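Local coordinates for probable protein phosphatase 2C 50 (Oryza sativa subsp. japonica, PDB 5ZCG), which probably removes phosphate from serine and threonine residues of target proteins, as a magnesium-bound PP2C phosphatase acting in abscisic acid signalling, at residues P30-L34 against A35-D39; E96-M99 against K100-W103; D187-A190 against R191-Q195; Q201-G204 against Y205-L208. The protein carries 5 engineered substitutions. All coordinates share one frame; numbering follows the deposited sequence.

In the fold
The four contacts fall into two neighbouring pairs. Contacts 1 and 2, with centres about 10 Å apart, lie where the loop before helix 37-41 meets the start of helix 99-118; contacts 3 and 4, about 14 Å apart, pack helix 186-194 against the small hairpin of strands 199-201 and 205-207. Contacts 1 and 4 stand on opposite sides of the chain's centre. Contact 2 is a surface contact, and its carboxylates crowd at a helix start. The other three are partly buried: contact 1 gathers two arginines round a carboxylate, contact 3 pairs opposite charges along one helix, and contact 4 ties a turn beside another protein chain with an arginine and a stacked tyrosine.

Contact 1 of 4, residues P30-L34 against A35-D39; sequences PVRLL and ASRRD
The carbonyl of Val31 reaches forward to the amide of Ala35, O to N 3.1 Å, although the position of that nitrogen is somewhat uncertain. It also accepts from Leu34 N, closing the short 3-10 turn 31-33; the chain then extends through Ala35 and Ser36 before coiling into helix 37-41. Ser36 is the N-cap of that helix: its OG accepts from Asp39 N at 3.0 Å, a task that suits a short hydroxyl side chain. Just beyond the cap, Arg37 sends its guanidinium to meet that of Arg32, each lying over one face of the other, off-centre, with CZ of Arg32 3.6 Å from CZ of Arg37 and the planes 36° apart. Arg37 runs out with CG trans to its own amide nitrogen and bends only at chi3 (-76°), whereas Arg32 folds at both chi2 and chi3 to bring its guanidinium across that of Arg37. The closeness of the two cations is probably eased by Asp48, which makes a salt bridge to each, while the carbonyls of Leu91, Met94 and Gly95 take further N-H groups. With a leucine in place of Arg32, Asp48 would probably lose one of its two charge partners and the Arg37 guanidinium the flat group over its face. Arg32 NH1 also donates to a water at 3.1 Å that lies 2.9 Å from Ala35 O. Leu33, pointing away, packs on Leu87 and Leu91 of helix 67-91.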
loop_
_atom_site.group_PDB
_atom_site.type_symbol
_atom_site.label_atom_id
_atom_site.label_comp_id
_atom_site.label_asym_id
_atom_site.label_seq_id
_atom_site.Cartn_x
_atom_site.Cartn_y
_atom_site.Cartn_z
ATOM N N PRO A 30 -4.682 26.989 9.563
ATOM C CA PRO A 30 -5.747 27.971 9.805
ATOM C C PRO A 30 -6.302 27.802 11.209
ATOM O O PRO A 30 -6.789 26.729 11.580
ATOM C CB PRO A 30 -6.791 27.642 8.731
ATOM C CG PRO A 30 -6.053 26.832 7.699
ATOM C CD PRO A 30 -5.006 26.078 8.456
ATOM N N VAL A 31 -6.230 28.877 11.994
ATOM C CA VAL A 31 -6.652 28.811 13.387
ATOM C C VAL A 31 -8.153 28.574 13.492
ATOM O O VAL A 31 -8.628 28.045 14.505
ATOM C CB VAL A 31 -6.186 30.087 14.117
ATOM C CG1 VAL A 31 -6.680 30.121 15.557
ATOM C CG2 VAL A 31 -4.664 30.167 14.080
ATOM N N ARG A 32 -8.912 28.923 12.448
ATOM C CA ARG A 32 -10.336 28.614 12.393
ATOM C C ARG A 32 -10.611 27.114 12.384
ATOM O O ARG A 32 -11.776 26.719 12.464
ATOM C CB ARG A 32 -10.975 29.271 11.162
ATOM C CG ARG A 32 -11.013 30.801 11.223
ATOM C CD ARG A 32 -12.429 31.318 11.425
ATOM N NE ARG A 32 -13.191 31.280 10.182
ATOM C CZ ARG A 32 -14.416 30.773 10.068
ATOM N NH1 ARG A 32 -15.030 30.263 11.129
ATOM N NH2 ARG A 32 -15.031 30.782 8.891
ATOM N N LEU A 33 -9.585 26.275 12.244
ATOM C CA LEU A 33 -9.747 24.841 12.444
ATOM C C LEU A 33 -9.555 24.418 13.896
ATOM O O LEU A 33 -9.802 23.253 14.223
ATOM C CB LEU A 33 -8.766 24.061 11.559
ATOM C CG LEU A 33 -9.003 24.165 10.051
ATOM C CD1 LEU A 33 -7.882 23.476 9.276
ATOM C CD2 LEU A 33 -10.364 23.590 9.678
ATOM N N LEU A 34 -9.125 25.327 14.770
ATOM C CA LEU A 34 -8.852 25.010 16.166
ATOM C C LEU A 34 -9.759 25.729 17.155
ATOM O O LEU A 34 -10.000 25.195 18.241
ATOM C CB LEU A 34 -7.390 25.332 16.513
ATOM C CG LEU A 34 -6.326 24.668 15.634
ATOM C CD1 LEU A 34 -4.928 25.111 16.040
ATOM C CD2 LEU A 34 -6.444 23.148 15.695
ATOM N N ALA A 35 -10.269 26.916 16.819
ATOM C CA ALA A 35 -11.148 27.649 17.719
ATOM C C ALA A 35 -12.099 28.512 16.899
ATOM O O ALA A 35 -11.821 28.857 15.746
ATOM C CB ALA A 35 -10.349 28.489 18.715
ATOM N N SER A 36 -13.240 28.846 17.495
ATOM C CA SER A 36 -14.255 29.552 16.731
ATOM C C SER A 36 -13.851 31.007 16.508
ATOM O O SER A 36 -13.066 31.591 17.261
ATOM C CB SER A 36 -15.605 29.491 17.446
ATOM O OG SER A 36 -15.704 30.508 18.429
ATOM N N ARG A 37 -14.405 31.592 15.442
ATOM C CA ARG A 37 -14.160 33.004 15.162
ATOM C C ARG A 37 -14.735 33.891 16.260
ATOM O O ARG A 37 -14.138 34.913 16.622
ATOM C CB ARG A 37 -14.745 33.378 13.799
ATOM C CG ARG A 37 -14.745 34.882 13.515
ATOM C CD ARG A 37 -15.517 35.212 12.246
ATOM N NE ARG A 37 -14.772 34.880 11.034
ATOM C CZ ARG A 37 -15.306 34.287 9.971
ATOM N NH1 ARG A 37 -16.590 33.956 9.971
ATOM N NH2 ARG A 37 -14.557 34.018 8.909
ATOM N N ARG A 38 -15.889 33.505 16.812
ATOM C CA ARG A 38 -16.531 34.295 17.861
ATOM C C ARG A 38 -15.647 34.402 19.101
ATOM O O ARG A 38 -15.464 35.493 19.663
ATOM C CB ARG A 38 -17.887 33.666 18.193
ATOM C CG ARG A 38 -18.335 33.782 19.639
ATOM C CD ARG A 38 -19.433 32.766 19.946
ATOM N NE ARG A 38 -18.894 31.462 20.332
ATOM C CZ ARG A 38 -19.197 30.314 19.735
ATOM N NH1 ARG A 38 -20.041 30.289 18.713
ATOM N NH2 ARG A 38 -18.652 29.183 20.167
ATOM N N ASP A 39 -15.068 33.276 19.531
ATOM C CA ASP A 39 -14.273 33.263 20.755
ATOM C C ASP A 39 -13.005 34.094 20.604
ATOM O O ASP A 39 -12.607 34.800 21.537
ATOM C CB ASP A 39 -13.943 31.824 21.143
ATOM C CG ASP A 39 -15.180 31.027 21.513
ATOM O OD1 ASP A 39 -16.091 31.611 22.139
ATOM O OD2 ASP A 39 -15.245 29.825 21.178
HETATM O O HOH W 1 -13.731 28.831 13.532
#

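Contact 2 of 4, residues E96-M99 against K100-W103; sequences EVDM and KEHW
Met99 O receives the amide of Trp103 at 2.9 Å in a nearly straight bond (165°), the first firm backbone link of helix 99-118 and the tight part of this contact. The indole follows closely, its CD1 3.4 Å from Met99 O. Beside it, the edge of the His102 ring meets the carbonyl of Asp98, CD2 to O 3.2 Å. Large flat side chains suit this inner side: Trp103 turns inward to donate from NE1 to Leu33 O and to pack on Leu34, while His102 lies against Leu87 and Leu91 of helix 67-91, and Val97 also packs on Leu91. Asp98 is the helix N-cap. With CG opposite its own amide nitrogen across the CA-CB bond (chi1 -177°), its OD1 swings back to accept from Glu101 N at 3.2 Å, from above the carboxylate plane. The outer, exposed side is looser and electrostatically awkward. There the carboxylates of Asp98 and Glu101 stack, with OD2 of Asp98 3.0 Å from OE2 of Glu101. The helix start would probably ease this repulsion, although each carboxylate is likely to make the other harder to ionise. Lys100 heads elsewhere, to Asp104 and the carbonyl of Val232.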
loop_
_atom_site.group_PDB
_atom_site.type_symbol
_atom_site.label_atom_id
_atom_site.label_comp_id
_atom_site.label_asym_id
_atom_site.label_seq_id
_atom_site.Cartn_x
_atom_site.Cartn_y
_atom_site.Cartn_z
ATOM N N GLU A 96 -19.421 30.308 11.361
ATOM C CA GLU A 96 -18.974 29.226 12.225
ATOM C C GLU A 96 -18.999 27.908 11.459
ATOM O O GLU A 96 -19.763 27.724 10.506
ATOM C CB GLU A 96 -19.829 29.145 13.488
ATOM C CG GLU A 96 -19.639 30.318 14.456
ATOM C CD GLU A 96 -18.177 30.685 14.698
ATOM O OE1 GLU A 96 -17.321 29.775 14.770
ATOM O OE2 GLU A 96 -17.884 31.893 14.829
ATOM N N VAL A 97 -18.141 26.989 11.881
ATOM C CA VAL A 97 -17.820 25.801 11.107
ATOM C C VAL A 97 -17.681 24.610 12.044
ATOM O O VAL A 97 -17.295 24.754 13.209
ATOM C CB VAL A 97 -16.528 26.054 10.285
ATOM C CG1 VAL A 97 -15.774 24.771 9.985
ATOM C CG2 VAL A 97 -16.853 26.808 8.999
ATOM N N ASP A 98 -18.025 23.426 11.539
ATOM C CA ASP A 98 -17.701 22.199 12.253
ATOM C C ASP A 98 -16.252 21.868 11.928
ATOM O O ASP A 98 -15.914 21.594 10.771
ATOM C CB ASP A 98 -18.646 21.073 11.829
ATOM C CG ASP A 98 -18.414 19.766 12.591
ATOM O OD1 ASP A 98 -17.253 19.411 12.891
ATOM O OD2 ASP A 98 -19.416 19.081 12.885
ATOM N N MET A 99 -15.395 21.899 12.948
ATOM C CA MET A 99 -13.960 21.850 12.702
ATOM C C MET A 99 -13.494 20.450 12.336
ATOM O O MET A 99 -12.663 20.286 11.434
ATOM C CB MET A 99 -13.209 22.343 13.930
ATOM C CG MET A 99 -13.600 23.731 14.336
ATOM S SD MET A 99 -12.625 24.313 15.719
ATOM C CE MET A 99 -12.456 26.000 15.213
ATOM N N LYS A 100 -14.010 19.434 13.033
ATOM C CA LYS A 100 -13.592 18.068 12.750
ATOM C C LYS A 100 -13.978 17.672 11.333
ATOM O O LYS A 100 -13.221 16.966 10.654
ATOM C CB LYS A 100 -14.203 17.104 13.764
ATOM C CG LYS A 100 -13.805 15.654 13.545
ATOM C CD LYS A 100 -12.299 15.473 13.688
ATOM C CE LYS A 100 -11.929 14.009 13.852
ATOM N NZ LYS A 100 -12.353 13.200 12.680
ATOM N N GLU A 101 -15.135 18.148 10.858
ATOM C CA GLU A 101 -15.551 17.837 9.497
ATOM C C GLU A 101 -14.586 18.434 8.485
ATOM O O GLU A 101 -14.262 17.799 7.478
ATOM C CB GLU A 101 -16.971 18.348 9.255
ATOM C CG GLU A 101 -18.069 17.383 9.682
ATOM C CD GLU A 101 -19.459 17.988 9.565
ATOM O OE1 GLU A 101 -19.678 18.817 8.654
ATOM O OE2 GLU A 101 -20.331 17.636 10.387
ATOM N N HIS A 102 -14.096 19.647 8.741
ATOM C CA HIS A 102 -13.174 20.267 7.799
ATOM C C HIS A 102 -11.783 19.654 7.867
ATOM O O HIS A 102 -11.104 19.570 6.838
ATOM C CB HIS A 102 -13.131 21.775 8.024
ATOM C CG HIS A 102 -14.280 22.491 7.390
ATOM N ND1 HIS A 102 -14.151 23.235 6.237
ATOM C CD2 HIS A 102 -15.591 22.542 7.725
ATOM C CE1 HIS A 102 -15.327 23.736 5.905
ATOM N NE2 HIS A 102 -16.218 23.333 6.794
ATOM N N TRP A 103 -11.333 19.226 9.049
ATOM C CA TRP A 103 -10.087 18.464 9.108
ATOM C C TRP A 103 -10.213 17.186 8.291
ATOM O O TRP A 103 -9.335 16.858 7.474
ATOM C CB TRP A 103 -9.733 18.137 10.559
ATOM C CG TRP A 103 -9.025 19.241 11.292
ATOM C CD1 TRP A 103 -9.465 19.904 12.402
ATOM C CD2 TRP A 103 -7.742 19.798 10.975
ATOM N NE1 TRP A 103 -8.537 20.841 12.796
ATOM C CE2 TRP A 103 -7.472 20.798 11.935
ATOM C CE3 TRP A 103 -6.796 19.550 9.973
ATOM C CZ2 TRP A 103 -6.293 21.546 11.923
ATOM C CZ3 TRP A 103 -5.630 20.300 9.960
ATOM C CH2 TRP A 103 -5.389 21.285 10.929
#

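Contact 3 of 4, residues D187-A190 against R191-Q195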
loop_
_atom_site.group_PDB
_atom_site.type_symbol
_atom_site.label_atom_id
_atom_site.label_comp_id
_atom_site.label_asym_id
_atom_site.label_seq_id
_atom_site.Cartn_x
_atom_site.Cartn_y
_atom_site.Cartn_z
ATOM N N ASP A 187 -16.167 -2.841 10.337
ATOM C CA ASP A 187 -16.677 -1.841 9.408
ATOM C C ASP A 187 -16.007 -1.953 8.041
ATOM O O ASP A 187 -16.659 -1.767 7.006
ATOM C CB ASP A 187 -16.483 -0.442 9.993
ATOM C CG ASP A 187 -15.037 -0.162 10.375
ATOM O OD1 ASP A 187 -14.258 -1.131 10.511
ATOM O OD2 ASP A 187 -14.679 1.020 10.552
ATOM N N GLU A 188 -14.715 -2.291 8.012
ATOM C CA GLU A 188 -14.022 -2.413 6.731
ATOM C C GLU A 188 -14.502 -3.636 5.960
ATOM O O GLU A 188 -14.716 -3.570 4.742
ATOM C CB GLU A 188 -12.510 -2.473 6.953
ATOM C CG GLU A 188 -11.893 -1.168 7.433
ATOM C CD GLU A 188 -12.038 -0.050 6.421
ATOM O OE1 GLU A 188 -13.071 0.655 6.447
ATOM O OE2 GLU A 188 -11.118 0.120 5.594
ATOM N N ARG A 189 -14.697 -4.758 6.655
ATOM C CA ARG A 189 -15.265 -5.928 5.998
ATOM C C ARG A 189 -16.680 -5.643 5.516
ATOM O O ARG A 189 -17.059 -6.049 4.413
ATOM C CB ARG A 189 -15.262 -7.133 6.935
ATOM C CG ARG A 189 -15.930 -8.356 6.324
ATOM C CD ARG A 189 -16.354 -9.368 7.379
ATOM N NE ARG A 189 -15.235 -10.179 7.855
ATOM C CZ ARG A 189 -14.680 -11.167 7.160
ATOM N NH1 ARG A 189 -15.129 -11.461 5.948
ATOM N NH2 ARG A 189 -13.668 -11.856 7.674
ATOM N N ALA A 190 -17.485 -4.961 6.338
ATOM C CA ALA A 190 -18.843 -4.628 5.923
ATOM C C ALA A 190 -18.838 -3.770 4.665
ATOM O O ALA A 190 -19.619 -4.015 3.740
ATOM C CB ALA A 190 -19.581 -3.923 7.062
ATOM N N ARG A 191 -17.945 -2.780 4.597
ATOM C CA ARG A 191 -17.865 -1.923 3.415
ATOM C C ARG A 191 -17.442 -2.714 2.180
ATOM O O ARG A 191 -18.064 -2.607 1.109
ATOM C CB ARG A 191 -16.894 -0.773 3.684
ATOM C CG ARG A 191 -16.466 0.006 2.460
ATOM C CD ARG A 191 -15.512 1.129 2.843
ATOM N NE ARG A 191 -14.202 0.620 3.242
ATOM C CZ ARG A 191 -13.253 0.260 2.384
ATOM N NH1 ARG A 191 -12.085 -0.191 2.828
ATOM N NH2 ARG A 191 -13.471 0.359 1.080
ATOM N N ILE A 192 -16.389 -3.529 2.316
ATOM C CA ILE A 192 -15.896 -4.312 1.182
ATOM C C ILE A 192 -16.974 -5.275 0.693
ATOM O O ILE A 192 -17.233 -5.388 -0.511
ATOM C CB ILE A 192 -14.604 -5.058 1.568
ATOM C CG1 ILE A 192 -13.442 -4.075 1.735
ATOM C CG2 ILE A 192 -14.260 -6.126 0.530
ATOM C CD1 ILE A 192 -12.284 -4.633 2.537
ATOM N N GLU A 193 -17.617 -5.986 1.623
ATOM C CA GLU A 193 -18.650 -6.948 1.253
ATOM C C GLU A 193 -19.879 -6.262 0.676
ATOM O O GLU A 193 -20.554 -6.831 -0.189
ATOM C CB GLU A 193 -19.026 -7.801 2.464
ATOM C CG GLU A 193 -18.006 -8.889 2.786
ATOM C CD GLU A 193 -18.298 -9.605 4.091
ATOM O OE1 GLU A 193 -17.595 -10.592 4.404
ATOM O OE2 GLU A 193 -19.229 -9.179 4.806
ATOM N N ALA A 194 -20.190 -5.044 1.133
ATOM C CA ALA A 194 -21.291 -4.301 0.536
ATOM C C ALA A 194 -20.968 -3.907 -0.892
ATOM O O ALA A 194 -21.875 -3.811 -1.727
ATOM C CB ALA A 194 -21.609 -3.060 1.367
ATOM N N GLN A 195 -19.690 -3.687 -1.200
ATOM C CA GLN A 195 -19.326 -3.416 -2.585
ATOM C C GLN A 195 -19.192 -4.683 -3.427
ATOM O O GLN A 195 -18.762 -4.602 -4.583
ATOM C CB GLN A 195 -18.025 -2.617 -2.636
ATOM C CG GLN A 195 -18.100 -1.295 -1.897
ATOM C CD GLN A 195 -17.680 -0.128 -2.760
ATOM O OE1 GLN A 195 -16.491 0.115 -2.960
ATOM N NE2 GLN A 195 -18.658 0.595 -3.290
#
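Glu188 and Arg191 lie side by side and point the same way from one flank of the helix, as spacing by three residues allows. The acid meets the guanidinium at its edge: Arg191 NH1 donates to Glu188 OE2 at 2.9 Å, and Arg191 NE makes a weak bond to Glu188 OE1 at 3.4 Å. The two flat groups are turned 41° apart, and NH1 approaches OE2 from above the carboxylate plane. Glu188 curls toward its mate by bending at chi2 (-63°). Glu188 is buried and well supplied: Arg215 and Ser214 also engage its OE2, while Arg191 donates to the carbonyls of Ser214 and Phe225, so long polar side chains here tie the helix to the loop beneath it.

Arg189 and Glu193, four residues apart, instead cross at a slant. Glu193 OE1 sits in the guanidinium plane of Arg189, 3.0 Å from NH1, and the carboxylate also rests on the arginine's stem, Arg189 CG lying 3.5 Å from Glu193 CD. Were Arg189 shortened to an alanine, Glu193 would probably lose its charge partner and be free to swing, and Tyr205 would lose a neighbour. Between the two pairs, Ile192 turns its apolar branches onto Val199 and Val207, while its amide bonds to Glu188 O at 2.9 Å. The arrangement is that of a short helix laced by i to i+3 and i to i+4 salt bridges, with Ile192 set against the hairpin.

Contact 4 of 4, residues Q201-G204 against Y205-L208. Engineered in segment 205-208: Leu208 (natural residue Ser).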
loop_
_atom_site.group_PDB
_atom_site.type_symbol
_atom_site.label_atom_id
_atom_site.label_comp_id
_atom_site.label_asym_id
_atom_site.label_seq_id
_atom_site.Cartn_x
_atom_site.Cartn_y
_atom_site.Cartn_z
ATOM N N GLN A 201 -9.316 -15.049 4.565
ATOM C CA GLN A 201 -8.152 -15.346 5.392
ATOM C C GLN A 201 -7.202 -16.208 4.571
ATOM O O GLN A 201 -7.421 -17.410 4.394
ATOM C CB GLN A 201 -8.573 -16.036 6.684
ATOM C CG GLN A 201 -7.413 -16.382 7.608
ATOM C CD GLN A 201 -7.863 -17.162 8.825
ATOM O OE1 GLN A 201 -8.813 -17.947 8.758
ATOM N NE2 GLN A 201 -7.185 -16.952 9.948
ATOM N N TRP A 202 -6.142 -15.588 4.057
ATOM C CA TRP A 202 -5.141 -16.261 3.224
ATOM C C TRP A 202 -3.785 -15.701 3.646
ATOM O O TRP A 202 -3.318 -14.712 3.074
ATOM C CB TRP A 202 -5.424 -16.022 1.748
ATOM C CG TRP A 202 -4.777 -16.992 0.821
ATOM C CD1 TRP A 202 -3.466 -17.010 0.432
ATOM C CD2 TRP A 202 -5.413 -18.083 0.143
ATOM N NE1 TRP A 202 -3.250 -18.047 -0.444
ATOM C CE2 TRP A 202 -4.428 -18.722 -0.636
ATOM C CE3 TRP A 202 -6.723 -18.580 0.118
ATOM C CZ2 TRP A 202 -4.710 -19.835 -1.429
ATOM C CZ3 TRP A 202 -7.000 -19.687 -0.670
ATOM C CH2 TRP A 202 -5.999 -20.299 -1.435
ATOM N N ASN A 203 -3.157 -16.349 4.626
ATOM C CA ASN A 203 -2.007 -15.789 5.340
ATOM C C ASN A 203 -2.351 -14.399 5.880
ATOM O O ASN A 203 -1.768 -13.382 5.504
ATOM C CB ASN A 203 -0.756 -15.750 4.454
ATOM C CG ASN A 203 0.519 -15.515 5.254
ATOM O OD1 ASN A 203 0.541 -15.684 6.472
ATOM N ND2 ASN A 203 1.587 -15.121 4.568
ATOM N N GLY A 204 -3.329 -14.379 6.773
ATOM C CA GLY A 204 -3.928 -13.136 7.224
ATOM C C GLY A 204 -5.152 -12.776 6.405
ATOM O O GLY A 204 -5.293 -13.151 5.242
ATOM N N TYR A 205 -6.067 -12.043 7.036
ATOM C CA TYR A 205 -7.255 -11.570 6.336
ATOM C C TYR A 205 -6.857 -10.554 5.277
ATOM O O TYR A 205 -6.192 -9.559 5.581
ATOM C CB TYR A 205 -8.242 -10.952 7.325
ATOM C CG TYR A 205 -8.851 -11.963 8.271
ATOM C CD1 TYR A 205 -9.942 -12.732 7.887
ATOM C CD2 TYR A 205 -8.332 -12.154 9.545
ATOM C CE1 TYR A 205 -10.501 -13.658 8.746
ATOM C CE2 TYR A 205 -8.885 -13.080 10.413
ATOM C CZ TYR A 205 -9.970 -13.829 10.006
ATOM O OH TYR A 205 -10.527 -14.753 10.863
ATOM N N ARG A 206 -7.260 -10.804 4.032
ATOM C CA ARG A 206 -6.851 -9.980 2.907
ATOM C C ARG A 206 -8.042 -9.653 2.015
ATOM O O ARG A 206 -8.978 -10.453 1.876
ATOM C CB ARG A 206 -5.760 -10.672 2.082
ATOM C CG ARG A 206 -4.499 -10.979 2.880
ATOM C CD ARG A 206 -3.524 -11.839 2.099
ATOM N NE ARG A 206 -2.284 -12.065 2.840
ATOM C CZ ARG A 206 -1.246 -11.232 2.813
ATOM N NH1 ARG A 206 -1.300 -10.124 2.084
ATOM N NH2 ARG A 206 -0.154 -11.499 3.515
ATOM N N VAL A 207 -7.984 -8.463 1.410
ATOM C CA VAL A 207 -8.976 -8.020 0.433
ATOM C C VAL A 207 -8.837 -8.864 -0.826
ATOM O O VAL A 207 -7.791 -8.845 -1.486
ATOM C CB VAL A 207 -8.801 -6.531 0.107
ATOM C CG1 VAL A 207 -9.864 -6.089 -0.883
ATOM C CG2 VAL A 207 -8.850 -5.687 1.373
ATOM N N LEU A 208 -9.904 -9.584 -1.177
ATOM C CA LEU A 208 -9.912 -10.589 -2.237
ATOM C C LEU A 208 -8.889 -11.694 -1.992
ATOM O O LEU A 208 -8.585 -12.469 -2.906
ATOM C CB LEU A 208 -9.681 -9.962 -3.623
ATOM C CG LEU A 208 -10.441 -8.675 -3.977
ATOM C CD1 LEU A 208 -10.215 -8.322 -5.436
ATOM C CD2 LEU A 208 -11.924 -8.809 -3.691
#
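Gln201 and Tyr205 form the antiparallel, non-hydrogen-bonded pair at the neck of a tight beta hairpin, and their side chains stack on the same face of the two-stranded sheet. The contact is chiefly CH-pi: Gln201 CB lies 4.1 Å from the centroid of the Tyr205 ring, over its face, and Gln201 CG also sits above the ring. Fully extended, the glutamine then lays its amide nearly parallel to the phenol, the planes only 7° apart, so a long, flat-ended residue suits the place. Arg189 of helix 186-194 also packs against the ring.

Hydrogen bonds hold the turn itself. Trp202 N donates to Gly204 O at 2.8 Å. Arg206, extended from CG to NE, carries its guanidinium back beside the loop, where the single N-H of NE is shared between Asn203 O, 3.0 Å from NE and met from above the carbonyl plane, and, weakly, Trp202 O, 2.9 Å from NE. NH2 adds a weak bond to Asn203 O, and NH1 donates to Val210 O.

Conformation decides two residue types. Asn203 takes the left-handed helical region, which asparagine tolerates well, and at Gly204 a beta carbon would jam against the preceding carbonyl oxygen.

One arginine thus gathers two successive carbonyls, which is likely to steady the loop from which Trp202 stacks on an aromatic side chain of another protein's chain. The side chain of Trp202 lies about 5 Å from bound abscisic acid, consistent with the tryptophan that group A PP2Cs insert into the hormone receptor.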